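Local atomic coordinates of TCP pilus virulence regulatory protein (Vibrio cholerae, PDB entry 4MLO), a protein that activates transcription of virulence genes as an AraC-family DNA-binding regulator, probably including those for the toxin-coregulated pilus, and binds palmitoleic acid. Residues 7-11 / 128-132; 31-37 / 79-85; 56-62 / 113-119; 226-230 / 266-270. All blocks are in the same frame, centred on the assembly; numbering follows the deposited sequence. Where two conformers were deposited one is given.

Contact 1 (7-11 / 128-132)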
# COMPACT_ATOMS: atom_id res chain seq x y z
N PHE A 7 8.12 8.04 7.53
CA PHE A 7 7.06 7.11 7.84
C PHE A 7 5.79 7.85 8.23
O PHE A 7 5.80 8.68 9.14
CB PHE A 7 7.46 6.18 8.98
CG PHE A 7 8.79 5.53 8.78
CD1 PHE A 7 8.94 4.51 7.86
CD2 PHE A 7 9.89 5.93 9.52
CE1 PHE A 7 10.17 3.91 7.66
CE2 PHE A 7 11.11 5.34 9.33
CZ PHE A 7 11.26 4.32 8.40
N GLN A 8 4.71 7.51 7.53
CA GLN A 8 3.37 7.96 7.87
C GLN A 8 2.63 6.78 8.50
O GLN A 8 2.62 5.68 7.93
CB GLN A 8 2.65 8.45 6.61
CG GLN A 8 1.38 9.27 6.86
CD GLN A 8 0.19 8.40 7.18
OE1 GLN A 8 0.08 7.28 6.71
NE2 GLN A 8 -0.71 8.93 8.00
N THR A 9 2.04 7.00 9.67
CA THR A 9 1.47 5.89 10.41
C THR A 9 0.01 6.15 10.75
O THR A 9 -0.42 7.29 10.93
CB THR A 9 2.27 5.59 11.71
OG1 THR A 9 2.22 6.73 12.57
CG2 THR A 9 3.73 5.29 11.37
N ASN A 10 -0.75 5.07 10.78
CA ASN A 10 -2.16 5.12 11.15
C ASN A 10 -2.47 3.89 11.98
O ASN A 10 -1.90 2.82 11.77
CB ASN A 10 -3.09 5.17 9.91
CG ASN A 10 -2.95 6.43 9.14
OD1 ASN A 10 -2.17 6.50 8.20
ND2 ASN A 10 -3.70 7.44 9.54
N VAL A 11 -3.35 4.07 12.95
CA VAL A 11 -3.84 2.95 13.75
C VAL A 11 -5.36 2.95 13.63
O VAL A 11 -6.02 3.93 13.99
CB VAL A 11 -3.42 3.05 15.23
CG1 VAL A 11 -3.93 1.84 15.99
CG2 VAL A 11 -1.92 3.09 15.37
N SER A 128 6.76 -1.41 16.16
CA SER A 128 5.85 -0.74 17.08
C SER A 128 6.34 0.65 17.43
O SER A 128 5.56 1.61 17.49
CB SER A 128 5.68 -1.57 18.36
OG SER A 128 5.30 -2.90 18.04
N GLU A 129 7.65 0.80 17.64
CA GLU A 129 8.19 2.09 18.05
C GLU A 129 8.08 3.12 16.92
O GLU A 129 7.83 4.30 17.19
CB GLU A 129 9.64 1.92 18.51
CG GLU A 129 10.31 3.21 18.95
CD GLU A 129 9.53 3.97 20.02
OE1 GLU A 129 8.80 3.33 20.81
OE2 GLU A 129 9.65 5.21 20.05
N VAL A 130 8.26 2.70 15.67
CA VAL A 130 8.02 3.60 14.54
C VAL A 130 6.60 4.17 14.61
O VAL A 130 6.38 5.36 14.36
CB VAL A 130 8.26 2.86 13.22
CG1 VAL A 130 7.74 3.68 12.02
CG2 VAL A 130 9.72 2.56 13.08
N VAL A 131 5.62 3.31 14.89
CA VAL A 131 4.24 3.74 14.98
C VAL A 131 3.98 4.54 16.25
O VAL A 131 3.09 5.40 16.26
CB VAL A 131 3.33 2.50 14.88
CG1 VAL A 131 1.86 2.84 15.19
CG2 VAL A 131 3.43 1.90 13.51
N ASN A 132 4.74 4.31 17.33
CA ASN A 132 4.55 5.05 18.58
C ASN A 132 5.21 6.42 18.58
O ASN A 132 6.42 6.53 18.81
CB ASN A 132 5.08 4.24 19.77
CG ASN A 132 4.17 3.09 20.15
OD1 ASN A 132 2.96 3.15 19.98
ND2 ASN A 132 4.76 2.02 20.67

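Contact 2 (31-37 / 79-85). With PAM (palmitoleic acid), chain E.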
# COMPACT_ATOMS: atom_id res chain seq x y z
N LYS A 31 3.75 -0.31 1.98
CA LYS A 31 3.00 -0.37 3.24
C LYS A 31 3.32 -1.63 4.02
O LYS A 31 3.60 -2.68 3.45
CB LYS A 31 1.47 -0.30 3.02
CG LYS A 31 1.01 1.09 2.65
CD LYS A 31 -0.46 1.16 2.41
CE LYS A 31 -0.82 2.46 1.74
NZ LYS A 31 -0.83 3.56 2.73
N MET A 32 3.25 -1.52 5.34
CA MET A 32 3.38 -2.66 6.23
C MET A 32 2.26 -2.54 7.25
O MET A 32 1.94 -1.42 7.68
CB MET A 32 4.75 -2.69 6.92
CG MET A 32 5.91 -2.75 5.94
SD MET A 32 7.55 -2.47 6.73
CE MET A 32 7.68 -3.95 7.71
N PHE A 33 1.62 -3.65 7.60
CA PHE A 33 0.61 -3.56 8.65
C PHE A 33 0.59 -4.84 9.48
O PHE A 33 1.09 -5.89 9.07
CB PHE A 33 -0.79 -3.23 8.10
CG PHE A 33 -1.47 -4.33 7.33
CD1 PHE A 33 -1.42 -4.36 5.95
CD2 PHE A 33 -2.22 -5.31 7.99
CE1 PHE A 33 -2.08 -5.35 5.23
CE2 PHE A 33 -2.89 -6.31 7.28
CZ PHE A 33 -2.81 -6.33 5.90
N TRP A 34 0.03 -4.71 10.68
CA TRP A 34 -0.09 -5.82 11.62
C TRP A 34 -1.09 -5.44 12.70
O TRP A 34 -1.34 -4.26 12.96
CB TRP A 34 1.26 -6.19 12.24
CG TRP A 34 1.81 -5.13 13.11
CD1 TRP A 34 1.70 -5.04 14.47
CD2 TRP A 34 2.58 -3.99 12.70
NE1 TRP A 34 2.32 -3.90 14.92
CE2 TRP A 34 2.88 -3.25 13.86
CE3 TRP A 34 3.02 -3.51 11.47
CZ2 TRP A 34 3.62 -2.07 13.83
CZ3 TRP A 34 3.76 -2.33 11.44
CH2 TRP A 34 4.04 -1.62 12.61
N ILE A 35 -1.64 -6.47 13.34
CA ILE A 35 -2.59 -6.30 14.43
C ILE A 35 -1.84 -6.31 15.76
O ILE A 35 -0.74 -6.87 15.87
CB ILE A 35 -3.68 -7.40 14.37
CG1 ILE A 35 -3.08 -8.79 14.64
CG2 ILE A 35 -4.40 -7.36 13.00
CD1 ILE A 35 -4.11 -9.92 14.64
N ASP A 36 -2.41 -5.66 16.78
CA ASP A 36 -1.69 -5.49 18.04
C ASP A 36 -2.01 -6.58 19.06
O ASP A 36 -1.37 -6.63 20.12
CB ASP A 36 -2.00 -4.13 18.66
CG ASP A 36 -3.40 -4.03 19.21
OD1 ASP A 36 -4.27 -4.85 18.83
OD2 ASP A 36 -3.65 -3.12 20.02
N SER A 37 -2.98 -7.44 18.77
CA SER A 37 -3.46 -8.41 19.75
C SER A 37 -4.44 -9.33 19.04
O SER A 37 -4.97 -9.01 17.97
CB SER A 37 -4.13 -7.73 20.94
OG SER A 37 -5.26 -6.99 20.52
N ILE A 79 -9.39 -4.93 18.26
CA ILE A 79 -8.03 -5.06 17.76
C ILE A 79 -7.66 -3.73 17.15
O ILE A 79 -8.51 -3.07 16.53
CB ILE A 79 -7.92 -6.18 16.70
CG1 ILE A 79 -8.05 -7.56 17.35
CG2 ILE A 79 -6.61 -6.07 15.93
CD1 ILE A 79 -8.17 -8.67 16.32
N ASN A 80 -6.41 -3.32 17.32
CA ASN A 80 -5.86 -2.17 16.62
C ASN A 80 -4.98 -2.65 15.49
O ASN A 80 -4.06 -3.46 15.71
CB ASN A 80 -5.06 -1.27 17.56
CG ASN A 80 -5.94 -0.61 18.61
OD1 ASN A 80 -7.06 -0.20 18.31
ND2 ASN A 80 -5.45 -0.54 19.83
N VAL A 81 -5.23 -2.13 14.28
CA VAL A 81 -4.40 -2.44 13.12
C VAL A 81 -3.49 -1.25 12.85
O VAL A 81 -3.95 -0.15 12.53
CB VAL A 81 -5.25 -2.76 11.88
CG1 VAL A 81 -4.37 -3.31 10.76
CG2 VAL A 81 -6.33 -3.75 12.23
N SER A 82 -2.18 -1.48 12.96
CA SER A 82 -1.19 -0.45 12.69
C SER A 82 -0.75 -0.56 11.24
O SER A 82 -0.52 -1.67 10.74
CB SER A 82 0.01 -0.60 13.62
OG SER A 82 -0.37 -0.48 14.97
N VAL A 83 -0.61 0.59 10.59
CA VAL A 83 -0.24 0.67 9.18
C VAL A 83 0.89 1.69 9.04
O VAL A 83 0.70 2.87 9.34
CB VAL A 83 -1.44 1.11 8.32
CG1 VAL A 83 -1.05 1.13 6.81
CG2 VAL A 83 -2.60 0.20 8.55
N ILE A 84 2.03 1.24 8.53
CA ILE A 84 3.15 2.12 8.19
C ILE A 84 3.14 2.29 6.68
O ILE A 84 3.15 1.30 5.95
CB ILE A 84 4.50 1.53 8.65
CG1 ILE A 84 4.55 1.39 10.16
CG2 ILE A 84 5.68 2.41 8.17
CD1 ILE A 84 5.80 0.63 10.64
N THR A 85 3.14 3.54 6.23
CA THR A 85 3.32 3.91 4.83
C THR A 85 4.69 4.56 4.72
O THR A 85 4.97 5.54 5.42
CB THR A 85 2.24 4.87 4.34
OG1 THR A 85 0.94 4.30 4.56
CG2 THR A 85 2.43 5.16 2.87
C1 PAM E . -4.39 3.37 4.39
O1 PAM E . -4.12 3.66 5.59
O2 PAM E . -3.60 3.65 3.46
C2 PAM E . -5.69 2.70 4.05
C3 PAM E . -5.47 1.35 3.33
C4 PAM E . -4.68 0.41 4.24
C5 PAM E . -4.49 -0.97 3.63
C6 PAM E . -3.56 -1.83 4.49
C7 PAM E . -4.12 -2.10 5.88
C8 PAM E . -5.34 -3.01 5.82
C9 PAM E . -5.96 -3.24 7.19
C10 PAM E . -6.71 -2.33 7.83
C11 PAM E . -6.98 -0.94 7.26
C12 PAM E . -8.34 -0.38 7.66
C13 PAM E . -8.64 0.82 6.76
C14 PAM E . -10.09 1.23 6.69
C15 PAM E . -10.99 0.09 6.21
C16 PAM E . -12.26 0.60 5.57
O HOH W 1 -0.83 -2.88 15.55

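Contact 3 (56-62 / 113-119)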
# COMPACT_ATOMS: atom_id res chain seq x y z
N SER A 56 2.50 -10.69 15.82
CA SER A 56 3.85 -10.66 15.25
C SER A 56 3.86 -10.89 13.74
O SER A 56 4.95 -10.92 13.14
CB SER A 56 4.73 -11.70 15.93
OG SER A 56 5.09 -11.26 17.22
N SER A 57 2.71 -11.06 13.11
CA SER A 57 2.64 -11.24 11.67
C SER A 57 2.65 -9.87 10.99
O SER A 57 1.73 -9.07 11.19
CB SER A 57 1.37 -12.00 11.28
OG SER A 57 1.23 -13.24 11.96
N ILE A 58 3.66 -9.62 10.16
CA ILE A 58 3.74 -8.39 9.38
C ILE A 58 3.30 -8.70 7.95
O ILE A 58 3.85 -9.62 7.32
CB ILE A 58 5.17 -7.81 9.37
CG1 ILE A 58 5.71 -7.62 10.78
CG2 ILE A 58 5.20 -6.48 8.60
CD1 ILE A 58 4.93 -6.66 11.63
N ILE A 59 2.37 -7.91 7.43
CA ILE A 59 1.95 -7.99 6.03
C ILE A 59 2.58 -6.81 5.30
O ILE A 59 2.47 -5.66 5.74
CB ILE A 59 0.42 -7.95 5.88
CG1 ILE A 59 -0.23 -9.02 6.79
CG2 ILE A 59 0.05 -8.16 4.43
CD1 ILE A 59 0.13 -10.44 6.43
N LEU A 60 3.26 -7.11 4.21
CA LEU A 60 3.90 -6.09 3.39
C LEU A 60 3.14 -5.98 2.08
O LEU A 60 2.94 -7.00 1.40
CB LEU A 60 5.35 -6.45 3.13
CG LEU A 60 6.27 -6.51 4.35
CD1 LEU A 60 6.22 -7.91 5.01
CD2 LEU A 60 7.67 -6.13 3.99
N LEU A 61 2.84 -4.76 1.66
CA LEU A 61 2.13 -4.52 0.41
C LEU A 61 3.03 -3.73 -0.53
O LEU A 61 3.56 -2.68 -0.16
CB LEU A 61 0.80 -3.77 0.62
CG LEU A 61 -0.20 -4.42 1.59
CD1 LEU A 61 -1.44 -3.55 1.70
CD2 LEU A 61 -0.58 -5.81 1.13
N LYS A 62 3.21 -4.24 -1.75
CA LYS A 62 4.15 -3.64 -2.69
C LYS A 62 3.56 -2.40 -3.35
O LYS A 62 2.39 -2.36 -3.74
CB LYS A 62 4.54 -4.66 -3.77
CG LYS A 62 5.67 -4.19 -4.61
CD LYS A 62 5.85 -5.06 -5.83
CE LYS A 62 6.09 -6.47 -5.46
NZ LYS A 62 6.44 -7.24 -6.70
N ASP A 113 2.74 -9.62 -4.53
CA ASP A 113 2.40 -8.25 -4.12
C ASP A 113 2.05 -8.13 -2.64
O ASP A 113 1.93 -7.00 -2.14
CB ASP A 113 1.17 -7.73 -4.90
CG ASP A 113 1.46 -7.47 -6.36
OD1 ASP A 113 0.53 -7.61 -7.17
OD2 ASP A 113 2.61 -7.11 -6.69
N LEU A 114 1.81 -9.25 -1.97
CA LEU A 114 1.41 -9.24 -0.57
C LEU A 114 2.24 -10.32 0.12
O LEU A 114 2.15 -11.50 -0.23
CB LEU A 114 -0.10 -9.49 -0.42
CG LEU A 114 -0.71 -9.42 0.98
CD1 LEU A 114 -2.22 -9.18 0.85
CD2 LEU A 114 -0.47 -10.66 1.82
N LEU A 115 3.09 -9.91 1.05
CA LEU A 115 4.08 -10.79 1.65
C LEU A 115 3.89 -10.78 3.16
O LEU A 115 3.44 -9.80 3.74
CB LEU A 115 5.50 -10.38 1.26
CG LEU A 115 5.79 -10.16 -0.24
CD1 LEU A 115 7.22 -9.69 -0.42
CD2 LEU A 115 5.58 -11.43 -1.04
N LEU A 116 4.12 -11.94 3.78
CA LEU A 116 4.03 -12.13 5.22
C LEU A 116 5.42 -12.36 5.81
O LEU A 116 6.23 -13.11 5.26
CB LEU A 116 3.12 -13.33 5.54
CG LEU A 116 2.95 -13.77 7.00
CD1 LEU A 116 1.80 -13.03 7.65
CD2 LEU A 116 2.74 -15.27 7.09
N TRP A 117 5.69 -11.73 6.95
CA TRP A 117 6.87 -12.06 7.74
C TRP A 117 6.45 -12.27 9.20
O TRP A 117 5.85 -11.38 9.80
CB TRP A 117 7.96 -11.00 7.64
CG TRP A 117 9.18 -11.41 8.38
CD1 TRP A 117 9.53 -11.01 9.64
CD2 TRP A 117 10.21 -12.32 7.94
NE1 TRP A 117 10.72 -11.59 10.00
CE2 TRP A 117 11.15 -12.41 8.98
CE3 TRP A 117 10.42 -13.05 6.76
CZ2 TRP A 117 12.29 -13.21 8.89
CZ3 TRP A 117 11.56 -13.85 6.67
CH2 TRP A 117 12.48 -13.92 7.73
N ASN A 118 6.77 -13.43 9.74
CA ASN A 118 6.52 -13.72 11.16
C ASN A 118 7.70 -13.22 11.98
O ASN A 118 8.82 -13.76 11.87
CB ASN A 118 6.27 -15.21 11.35
CG ASN A 118 4.94 -15.66 10.77
OD1 ASN A 118 3.89 -15.12 11.13
ND2 ASN A 118 4.98 -16.65 9.89
N CYS A 119 7.47 -12.20 12.80
CA CYS A 119 8.55 -11.47 13.46
C CYS A 119 9.08 -12.16 14.71
O CYS A 119 8.34 -12.82 15.44
CB CYS A 119 8.08 -10.09 13.91
SG CYS A 119 8.07 -8.90 12.62

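Contact 4 (226-230 / 266-270). With PAM (palmitoleic acid), chain E.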
# COMPACT_ATOMS: atom_id res chain seq x y z
N ILE A 226 -7.64 9.31 -0.17
CA ILE A 226 -7.27 8.79 1.15
C ILE A 226 -6.12 9.61 1.70
O ILE A 226 -6.15 10.07 2.84
CB ILE A 226 -6.95 7.29 1.06
CG1 ILE A 226 -8.25 6.52 0.89
CG2 ILE A 226 -6.26 6.80 2.30
CD1 ILE A 226 -8.05 5.11 0.43
N SER A 227 -5.11 9.87 0.86
CA SER A 227 -4.01 10.74 1.27
C SER A 227 -4.50 12.11 1.71
O SER A 227 -4.01 12.64 2.71
CB SER A 227 -3.00 10.89 0.13
OG SER A 227 -2.34 9.67 -0.09
N LEU A 228 -5.46 12.71 0.98
CA LEU A 228 -5.98 14.01 1.39
C LEU A 228 -6.69 13.93 2.72
O LEU A 228 -6.54 14.82 3.58
CB LEU A 228 -6.95 14.56 0.35
CG LEU A 228 -6.45 14.97 -1.00
CD1 LEU A 228 -7.65 15.23 -1.84
CD2 LEU A 228 -5.62 16.24 -0.87
N MET A 229 -7.48 12.88 2.93
CA MET A 229 -8.15 12.76 4.21
C MET A 229 -7.15 12.56 5.35
O MET A 229 -7.38 13.03 6.47
CB MET A 229 -9.16 11.61 4.15
CG MET A 229 -10.32 12.00 3.24
SD MET A 229 -11.67 10.79 3.19
CE MET A 229 -11.17 9.75 1.82
N LYS A 230 -6.06 11.86 5.09
CA LYS A 230 -5.05 11.68 6.14
C LYS A 230 -4.36 12.98 6.50
O LYS A 230 -3.78 13.05 7.59
CB LYS A 230 -4.02 10.63 5.71
CG LYS A 230 -4.53 9.21 5.76
CD LYS A 230 -3.42 8.25 5.31
CE LYS A 230 -3.87 6.84 5.46
NZ LYS A 230 -2.70 5.93 5.34
N TYR A 266 -14.97 6.31 6.52
CA TYR A 266 -13.52 6.25 6.62
C TYR A 266 -12.99 7.46 7.38
O TYR A 266 -12.10 7.35 8.24
CB TYR A 266 -12.90 6.14 5.21
CG TYR A 266 -11.40 6.17 5.26
CD1 TYR A 266 -10.68 7.28 4.81
CD2 TYR A 266 -10.70 5.11 5.82
CE1 TYR A 266 -9.29 7.28 4.90
CE2 TYR A 266 -9.33 5.11 5.90
CZ TYR A 266 -8.63 6.21 5.46
OH TYR A 266 -7.27 6.22 5.57
N LEU A 267 -13.54 8.65 7.10
CA LEU A 267 -13.15 9.83 7.86
C LEU A 267 -13.31 9.60 9.36
O LEU A 267 -12.43 9.94 10.15
CB LEU A 267 -13.99 11.02 7.39
CG LEU A 267 -13.42 12.43 7.40
CD1 LEU A 267 -11.97 12.50 6.96
CD2 LEU A 267 -14.29 13.27 6.48
N PHE A 268 -14.42 9.00 9.76
CA PHE A 268 -14.61 8.66 11.16
C PHE A 268 -13.53 7.70 11.65
O PHE A 268 -13.03 7.82 12.78
CB PHE A 268 -15.98 8.06 11.33
CG PHE A 268 -16.38 8.00 12.71
CD1 PHE A 268 -15.96 6.94 13.50
CD2 PHE A 268 -17.11 9.03 13.26
CE1 PHE A 268 -16.29 6.88 14.82
CE2 PHE A 268 -17.45 8.98 14.60
CZ PHE A 268 -17.03 7.89 15.37
N MET A 269 -13.14 6.72 10.83
CA MET A 269 -12.10 5.79 11.28
C MET A 269 -10.79 6.52 11.52
O MET A 269 -9.99 6.09 12.36
CB MET A 269 -11.92 4.68 10.24
CG MET A 269 -13.17 3.87 10.07
SD MET A 269 -12.95 2.62 8.80
CE MET A 269 -11.94 1.45 9.72
N LEU A 270 -10.56 7.62 10.81
CA LEU A 270 -9.33 8.38 10.97
C LEU A 270 -9.39 9.38 12.11
O LEU A 270 -8.38 9.60 12.77
CB LEU A 270 -9.02 9.18 9.70
CG LEU A 270 -8.41 8.47 8.51
CD1 LEU A 270 -8.32 9.51 7.38
CD2 LEU A 270 -7.04 7.93 8.83
C1 PAM E . -4.39 3.37 4.39
O1 PAM E . -4.12 3.66 5.59
O2 PAM E . -3.60 3.65 3.46
C2 PAM E . -5.69 2.70 4.05
C3 PAM E . -5.47 1.35 3.33
C4 PAM E . -4.68 0.41 4.24
C5 PAM E . -4.49 -0.97 3.63
C6 PAM E . -3.56 -1.83 4.49
C7 PAM E . -4.12 -2.10 5.88
C8 PAM E . -5.34 -3.01 5.82
C9 PAM E . -5.96 -3.24 7.19
C10 PAM E . -6.71 -2.33 7.83
C11 PAM E . -6.98 -0.94 7.26
C12 PAM E . -8.34 -0.38 7.66
C13 PAM E . -8.64 0.82 6.76
C14 PAM E . -10.09 1.23 6.69
C15 PAM E . -10.99 0.09 6.21
C16 PAM E . -12.26 0.60 5.57

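Contact 1 (7-11 / 128-132)
Phe7 meets Val130 in one of two apolar patches that join strand 7-11 to the last turn of helix 121-131. Val130 CG1 lies 3.9 Å from Phe7 CG, so the methyl touches the root of the ring, where it joins CB. The two side chains cross at about a right angle. In the second patch Val11 CG2 lies 3.8 Å from Val131 CG1. Val131 uses both branches. CG1, held anti to the backbone N (chi1 171°), goes to Val11, and CG2 approaches Thr9 CG2 at 4.0 Å.

Thr9 sits between the patches. Both of its branches face the helix: Thr9 CG2 is 4.0 Å from Val131 CA, and Thr9 OG1 is 4.0 Å from Val131 O. No hydrogen bond crosses the contact, which buries 223 Å² at the protein surface.

Strand 7-14 is an outermost strand of the five-stranded antiparallel sheet of the cupin-like domain, and the helix packs against one face of it. Phe7, Thr9 and Val11 direct CB toward the helix. The alternate residues, Gln8 and Asn10, direct CB away from it.

Polar groups here also bond to other parts of the chain. Asn10 OD1 accepts a hydrogen bond from Lys230 NZ, an amine that also binds the fatty acid. Glu129 OE2 accepts backbone N-H groups of Phe134 and Arg135. The Phe7 ring also meets the rings of Phe90 and Phe148.

Contact 2 (31-37 / 79-85)
On the cupin-like side of the fatty-acid pocket, Lys31 and Thr85 run side by side and pair their polar ends. Lys31 NZ donates to Thr85 OG1 at 2.7 Å. The distance from Lys31 NZ to PAM O2, a carboxylate oxygen of the palmitoleic acid, is 2.9 Å, also a hydrogen bond. The lysine chain is extended until its last bond, where it bends (chi4 -78°) and brings the amine to both acceptors. Lys230 and Tyr12 also bond to the ligand carboxylate.

Further along the same face, the Phe33 ring lies against the lipid chain. Palmitoleate C7 sits over one ring face, toward the rim, 3.5 Å from Phe33 CD1. Val83 CG2 packs on Phe33 CB, and Val81 CG1 approaches Phe33 CD2 obliquely, at 4.0 Å.

These residues lie on neighbouring antiparallel strands at the middle of the five-stranded sheet. Met32 and Ile84 exchange two backbone hydrogen bonds, as do Trp34 and Ser82.

On the other face, Ser82 CB makes a CH-pi contact with Trp34, 4.1 Å from the centroid of the six-membered ring. Ile84 CD1 meets the edge of the indole instead, 3.5 Å from Trp34 CH2.

Past the strand end, two donors reach Asp36 OD1 from opposite faces of the carboxylate. Asn80 N bonds to it at 3.0 Å, nearly straight (165°), and Ser37 OG at 2.9 Å. Asn80 ND2 adds a weak bond to Asp36 OD2, while Asn80 OD1 accepts from Asn78 ND2.

Contact 3 (56-62 / 113-119)
Leu116 and Ile59 meet methyl to methyl because of how both side chains are turned. Leu116 holds CG anti to its backbone N (chi1 176°). Ile59 carries CG1 beside its own N (chi1 -52°), and a further twist at chi2 (-64°) swings CD1 across to the neighbouring strand. The two CD1 atoms, of Ile59 and Leu116, are 3.3 Å apart, which is tighter than usual carbon packing. The other branch of Ile59 serves a different partner: CG2 lies 3.7 Å from Leu114 CD2. Leu114 also runs alongside Leu61, pointing the same way, with its CG 3.6 Å from Leu61 CD2.

The opposite face of the sheet carries Ile58, Leu60, Leu115 and Trp117. Cys119, just past the strand, brings SG to 3.3 Å from Ile58 CG1, and the same sulfur lies in plane at the edge of the Trp117 ring.

The backbones form a regular antiparallel ladder. Ile58 and Trp117 exchange two hydrogen bonds, as do Leu60 and Leu115; the Leu60 N to Leu115 O bond is 2.7 Å long. Cys119 N to Ser56 O and Lys62 N to Asp113 O extend the ladder at its ends. Lys62 NZ makes a long salt bridge to Asp113 OD2, at 3.8 Å, and a weak hydrogen bond to Ile162 O.

Strand 114-118 is an outermost strand of the five-stranded sheet. On its inner side strand 57-61 pairs with strand 31-35, and Leu61 reaches the bound palmitoleic acid. Helix 141-159 packs on Leu115 and Trp117, where Phe151 meets the indole edge-to-face, and helix 121-131 packs on Ile58 and Cys119.

Contact 4 (226-230 / 266-270)
Tyr266 projects from its helix toward Ile226, Met229 and Lys230. Ile226 and Lys230 meet its hydroxyl end, and Met229 its ring edge. Tyr266 turns its ring away from its own backbone N (chi1 176°), which sends it across the groove between the helices. Ile226 crosses it at about a right angle, with CG2 3.5 Å from Tyr266 OH. Met229 comes from the other end of the ring. Its sulfur lies in the ring plane, beyond the edge, 5.3 Å from the centroid: an edge-on Met-aromatic contact. A bend at the last torsion of Met229 brings CE to 3.9 Å from Tyr266 CD1.

Lys230 passes obliquely beside the phenol, its CE 3.5 Å from Tyr266 OH. The hydroxyl itself is hydrogen-bonded to Tyr12 OH. The lysine chain stays extended beyond CG and delivers NZ to palmitoleate O1 at 2.7 Å. Leu270 crosses Lys230 at about a right angle, and its CD1 also packs on Met229 CB at 3.9 Å. From the next residue back, Met269 CE touches the lipid tail, 3.6 Å from palmitoleate C14.

Helix 263-271 lies largely in the AraC-family helix-turn-helix region, and helix 213-230 is probably part of the same DNA-binding domain. Their short segments cross at -39°, with axes 10.6 Å apart. Helix 248-259 fills in beside them through Phe255, which touches Ile226, Met229 and Tyr266. Strand 7-14 of the cupin-like domain packs on Lys230 and Leu270, so two domains meet here.

How the contacts relate
Contact 2 is buried, contacts 3 and 4 partly so, and contact 1 lies at the surface. Contacts 1, 2 and 3 share one five-stranded sheet. Contacts 2 and 3 pair strands within it and are joined by the bonds of Lys31 to Leu61 and Phe33 to Ile59. Contact 1 lays a helix on the sheet without a hydrogen bond of its own, and Val131 packs on Ile84 of contact 2. Contact 4 joins helices only, again by side chains. It meets contact 2 at the palmitoleate head, where each supplies one lysine to the carboxylate, and contact 1 through Asn10. Contacts 3 and 4 do not touch.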